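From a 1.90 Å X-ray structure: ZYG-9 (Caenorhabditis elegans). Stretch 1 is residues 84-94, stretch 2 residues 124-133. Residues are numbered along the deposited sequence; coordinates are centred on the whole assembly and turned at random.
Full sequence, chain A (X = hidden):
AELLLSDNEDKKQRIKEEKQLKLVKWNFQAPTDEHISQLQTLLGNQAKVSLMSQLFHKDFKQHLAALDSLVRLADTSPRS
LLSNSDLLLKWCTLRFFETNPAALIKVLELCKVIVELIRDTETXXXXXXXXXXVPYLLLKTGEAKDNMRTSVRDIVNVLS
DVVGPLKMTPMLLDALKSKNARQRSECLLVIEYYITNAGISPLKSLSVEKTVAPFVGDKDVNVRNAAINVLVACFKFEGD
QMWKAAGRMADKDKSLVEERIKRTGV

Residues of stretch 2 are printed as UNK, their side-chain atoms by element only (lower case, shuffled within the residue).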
# COMPACT_ATOMS: atom_id res chain seq x y z
N ASN A 84 -12.70 2.01 -13.29
CA ASN A 84 -12.48 0.61 -12.90
C ASN A 84 -11.29 0.42 -11.99
O ASN A 84 -10.82 -0.70 -11.82
CB ASN A 84 -12.38 -0.27 -14.18
CG ASN A 84 -13.66 -0.28 -14.91
OD1 ASN A 84 -14.65 -0.88 -14.46
ND2 ASN A 84 -13.71 0.47 -16.00
N SER A 85 -10.83 1.50 -11.36
CA SER A 85 -9.62 1.48 -10.55
C SER A 85 -9.69 0.45 -9.45
O SER A 85 -8.70 -0.27 -9.20
CB SER A 85 -9.32 2.84 -9.92
OG SER A 85 -10.28 3.21 -8.90
N ASP A 86 -10.84 0.35 -8.80
CA ASP A 86 -11.00 -0.62 -7.72
C ASP A 86 -10.79 -2.06 -8.21
O ASP A 86 -10.15 -2.86 -7.53
CB ASP A 86 -12.36 -0.40 -7.02
CG ASP A 86 -13.58 -0.61 -7.95
OD1 ASP A 86 -13.61 0.01 -9.05
OD2 ASP A 86 -14.54 -1.39 -7.60
N LEU A 87 -11.28 -2.39 -9.38
CA LEU A 87 -11.19 -3.78 -9.90
C LEU A 87 -9.83 -4.05 -10.45
O LEU A 87 -9.33 -5.17 -10.33
CB LEU A 87 -12.25 -4.01 -11.00
CG LEU A 87 -13.72 -3.76 -10.57
CD1 LEU A 87 -14.69 -3.87 -11.79
CD2 LEU A 87 -14.12 -4.74 -9.47
N LEU A 88 -9.22 -3.04 -11.06
CA LEU A 88 -7.86 -3.21 -11.61
C LEU A 88 -6.86 -3.37 -10.51
O LEU A 88 -6.00 -4.24 -10.60
CB LEU A 88 -7.49 -2.04 -12.52
CG LEU A 88 -8.32 -1.97 -13.81
CD1 LEU A 88 -7.91 -0.71 -14.57
CD2 LEU A 88 -8.25 -3.26 -14.70
N LEU A 89 -6.98 -2.59 -9.43
CA LEU A 89 -6.08 -2.74 -8.30
C LEU A 89 -6.26 -4.09 -7.63
O LEU A 89 -5.27 -4.71 -7.25
CB LEU A 89 -6.21 -1.56 -7.31
CG LEU A 89 -5.76 -0.20 -7.91
CD1 LEU A 89 -6.18 0.90 -6.92
CD2 LEU A 89 -4.23 -0.13 -8.12
N LYS A 90 -7.48 -4.60 -7.56
CA LYS A 90 -7.69 -5.97 -7.02
C LYS A 90 -7.00 -7.08 -7.86
O LYS A 90 -6.37 -8.02 -7.31
CB LYS A 90 -9.18 -6.26 -6.88
CG LYS A 90 -9.85 -5.55 -5.70
CD LYS A 90 -11.34 -5.82 -5.73
CE LYS A 90 -11.98 -5.51 -4.42
NZ LYS A 90 -11.91 -4.02 -4.17
N TRP A 91 -7.16 -6.99 -9.17
CA TRP A 91 -6.45 -7.89 -10.08
C TRP A 91 -4.93 -7.82 -9.87
O TRP A 91 -4.27 -8.85 -9.85
CB TRP A 91 -6.83 -7.55 -11.53
CG TRP A 91 -6.20 -8.52 -12.50
CD1 TRP A 91 -6.72 -9.73 -12.92
CD2 TRP A 91 -4.90 -8.38 -13.15
NE1 TRP A 91 -5.83 -10.32 -13.79
CE2 TRP A 91 -4.72 -9.53 -13.97
CE3 TRP A 91 -3.89 -7.38 -13.13
CZ2 TRP A 91 -3.54 -9.72 -14.78
CZ3 TRP A 91 -2.72 -7.55 -13.93
CH2 TRP A 91 -2.56 -8.74 -14.74
N CYS A 92 -4.36 -6.62 -9.71
CA CYS A 92 -2.96 -6.44 -9.38
C CYS A 92 -2.59 -7.12 -8.05
O CYS A 92 -1.51 -7.71 -7.97
CB CYS A 92 -2.60 -4.94 -9.33
SG CYS A 92 -2.65 -4.08 -10.98
N THR A 93 -3.46 -7.10 -7.02
CA THR A 93 -3.11 -7.78 -5.78
C THR A 93 -2.94 -9.29 -5.98
O THR A 93 -2.15 -9.90 -5.26
CB THR A 93 -4.13 -7.55 -4.59
OG1 THR A 93 -5.39 -8.13 -4.94
CG2 THR A 93 -4.33 -6.07 -4.31
N LEU A 94 -3.69 -9.89 -6.92
CA LEU A 94 -3.56 -11.32 -7.24
C LEU A 94 -2.16 -11.62 -7.77
O LEU A 94 -1.55 -12.65 -7.42
CB LEU A 94 -4.63 -11.72 -8.27
CG LEU A 94 -6.11 -11.61 -7.91
CD1 LEU A 94 -6.91 -12.17 -9.05
CD2 LEU A 94 -6.41 -12.34 -6.64
N UNK A 124 -12.12 10.62 -5.12
CA UNK A 124 -12.05 10.05 -3.76
C UNK A 124 -11.82 8.52 -3.79
O UNK A 124 -12.33 7.82 -4.67
c UNK A 124 -13.42 10.37 -3.16
c UNK A 124 -13.48 11.07 -5.48
c UNK A 124 -14.13 11.23 -4.15
N UNK A 125 -11.01 8.01 -2.85
CA UNK A 125 -10.83 6.57 -2.69
C UNK A 125 -11.57 6.19 -1.41
O UNK A 125 -11.25 6.73 -0.36
c UNK A 125 -7.08 3.62 -3.64
c UNK A 125 -9.33 6.25 -2.53
c UNK A 125 -8.56 5.99 -3.76
s UNK A 125 -6.92 5.35 -3.40
N UNK A 126 -12.57 5.30 -1.49
CA UNK A 126 -13.33 4.85 -0.34
C UNK A 126 -12.45 4.03 0.60
O UNK A 126 -11.40 3.53 0.21
o UNK A 126 -14.07 2.79 -1.50
c UNK A 126 -14.52 3.99 -0.81
N UNK A 127 -12.89 3.85 1.84
CA UNK A 127 -12.16 3.04 2.78
C UNK A 127 -12.02 1.60 2.24
O UNK A 127 -10.97 0.95 2.38
o UNK A 127 -13.97 3.27 6.81
n UNK A 127 -11.87 2.78 7.63
c UNK A 127 -12.80 2.82 6.64
c UNK A 127 -12.94 3.06 4.09
c UNK A 127 -12.35 2.26 5.22
N UNK A 128 -13.07 1.13 1.56
CA UNK A 128 -13.10 -0.19 0.97
C UNK A 128 -12.03 -0.36 -0.11
O UNK A 128 -11.37 -1.39 -0.12
c UNK A 128 -14.47 -0.50 0.35
c UNK A 128 -15.63 -0.68 1.40
o UNK A 128 -15.89 1.74 1.47
c UNK A 128 -16.13 0.61 1.99
o UNK A 128 -16.79 0.51 3.03
N UNK A 129 -11.91 0.61 -1.01
CA UNK A 129 -10.88 0.55 -2.06
C UNK A 129 -9.48 0.59 -1.48
O UNK A 129 -8.61 -0.16 -1.93
c UNK A 129 -12.39 3.09 -4.50
c UNK A 129 -12.24 1.77 -3.73
o UNK A 129 -11.60 3.21 -5.53
o UNK A 129 -13.28 3.93 -4.04
c UNK A 129 -10.99 1.72 -2.99
N UNK A 130 -9.27 1.48 -0.52
CA UNK A 130 -7.97 1.60 0.18
C UNK A 130 -7.56 0.29 0.85
O UNK A 130 -6.44 -0.18 0.70
c UNK A 130 -6.55 2.91 1.82
c UNK A 130 -7.94 2.80 1.21
c UNK A 130 -8.21 4.14 0.52
N UNK A 131 -8.48 -0.28 1.60
CA UNK A 131 -8.22 -1.50 2.40
C UNK A 131 -8.03 -2.68 1.52
O UNK A 131 -7.32 -3.59 1.88
o UNK A 131 -9.20 -1.30 4.50
c UNK A 131 -9.48 -1.81 3.23
N UNK A 132 -8.70 -2.71 0.38
CA UNK A 132 -8.53 -3.82 -0.60
C UNK A 132 -7.16 -3.79 -1.26
O UNK A 132 -6.71 -4.80 -1.71
c UNK A 132 -9.62 -3.74 -1.69
N UNK A 133 -6.49 -2.64 -1.34
CA UNK A 133 -5.25 -2.57 -2.12
C UNK A 133 -3.98 -2.46 -1.25
O UNK A 133 -3.02 -3.23 -1.42
c UNK A 133 -3.21 -0.17 -3.93
c UNK A 133 -3.97 -1.30 -3.96
c UNK A 133 -2.00 -0.08 -4.70
c UNK A 133 -5.27 -1.40 -3.13
c UNK A 133 -1.57 -1.16 -5.47
c UNK A 133 -3.54 -2.38 -4.75
c UNK A 133 -2.33 -2.31 -5.53
O HOH W 1 -13.17 -3.26 -1.91

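Position 124 carries three side-chain carbons that close a ring onto its own backbone nitrogen, the mark of a proline. Pro124 is exposed and out of reach of stretch 1.

At position 125 the side chain is an unbranched run of two carbons, a sulfur and a terminal carbon, which only methionine provides. Its CA-to-CB bond points sideways, but the chain bends back so that its last carbon lies 4.4 Å from Leu89 CD1. The residue is Met125, and this CE to CD1 approach is a loose apolar contact.

Position 126 has one carbon followed by one oxygen, and it touches nothing on stretch 1. A single hydroxyl on CB identifies Ser126, which stands just before the helix as its N-cap; its OG accepts a hydrogen bond from the backbone N of position 129 at 3.1 Å.

Three carbons, the third bearing an oxygen and a nitrogen, extend from position 127 into solvent. Elements distinguish this amide from a carboxylate, so it is Gln127.

Position 128 also has three carbons, but the third carries two oxygens: Glu128. The end of its side chain leads away from stretch 1, while its backbone O is linked through a water to Lys90.

The same composition, three carbons ending in two oxygens, recurs at position 129, here buried. Its middle carbon packs 3.9 Å from Asp86 CB, and one carboxylate oxygen lies 3.6 Å from Ser85 OG. This is Glu129. Its OE1 accepts from Ser126 N at 3.0 Å and from Ser126 OG at 2.9 Å, so side chain and cap hold each other in a reciprocal arrangement.

At position 130 one carbon carries two more, a beta-branched trio without heteroatoms, hence Val130; it points away from stretch 1. Position 131 repeats the pattern of one carbon and one oxygen, giving Ser131, which does not reach the other helix.

A lone carbon at position 132 defines alanine. The CB of Ala132 points toward stretch 1 and sits 3.4 Å from Lys90 NZ, while its backbone O lies 3.7 Å from Thr93 CG2 and finds no polar partner.

Position 133 has one carbon leading to a six-membered carbon ring with no hydroxyl, so it is Phe133. Leu89 CD2 lies 3.9 Å from the ring centroid and nearly on the ring normal, a CH-pi contact over one face; Thr93 CG2 meets the ring edge, 3.8 Å from Phe133 CD1.

The two helices run nearly parallel, at 16°, with their axes approaching to 9.6 Å. No direct hydrogen bond joins the stretches, so the contact rests chiefly on packing, with Leu89 and Phe133 covering the largest areas on their respective sides. The polar link is indirect: Lys90 NZ donates to the water at 2.7 Å, and the water donates a weak bond of 3.2 Å to Glu128 O. Thr93 OG1, meanwhile, bonds back to Lys90 O at 2.6 Å, and its CG2 faces Phe133.

Stretch 2 (124-133) PMSQEEVSAF
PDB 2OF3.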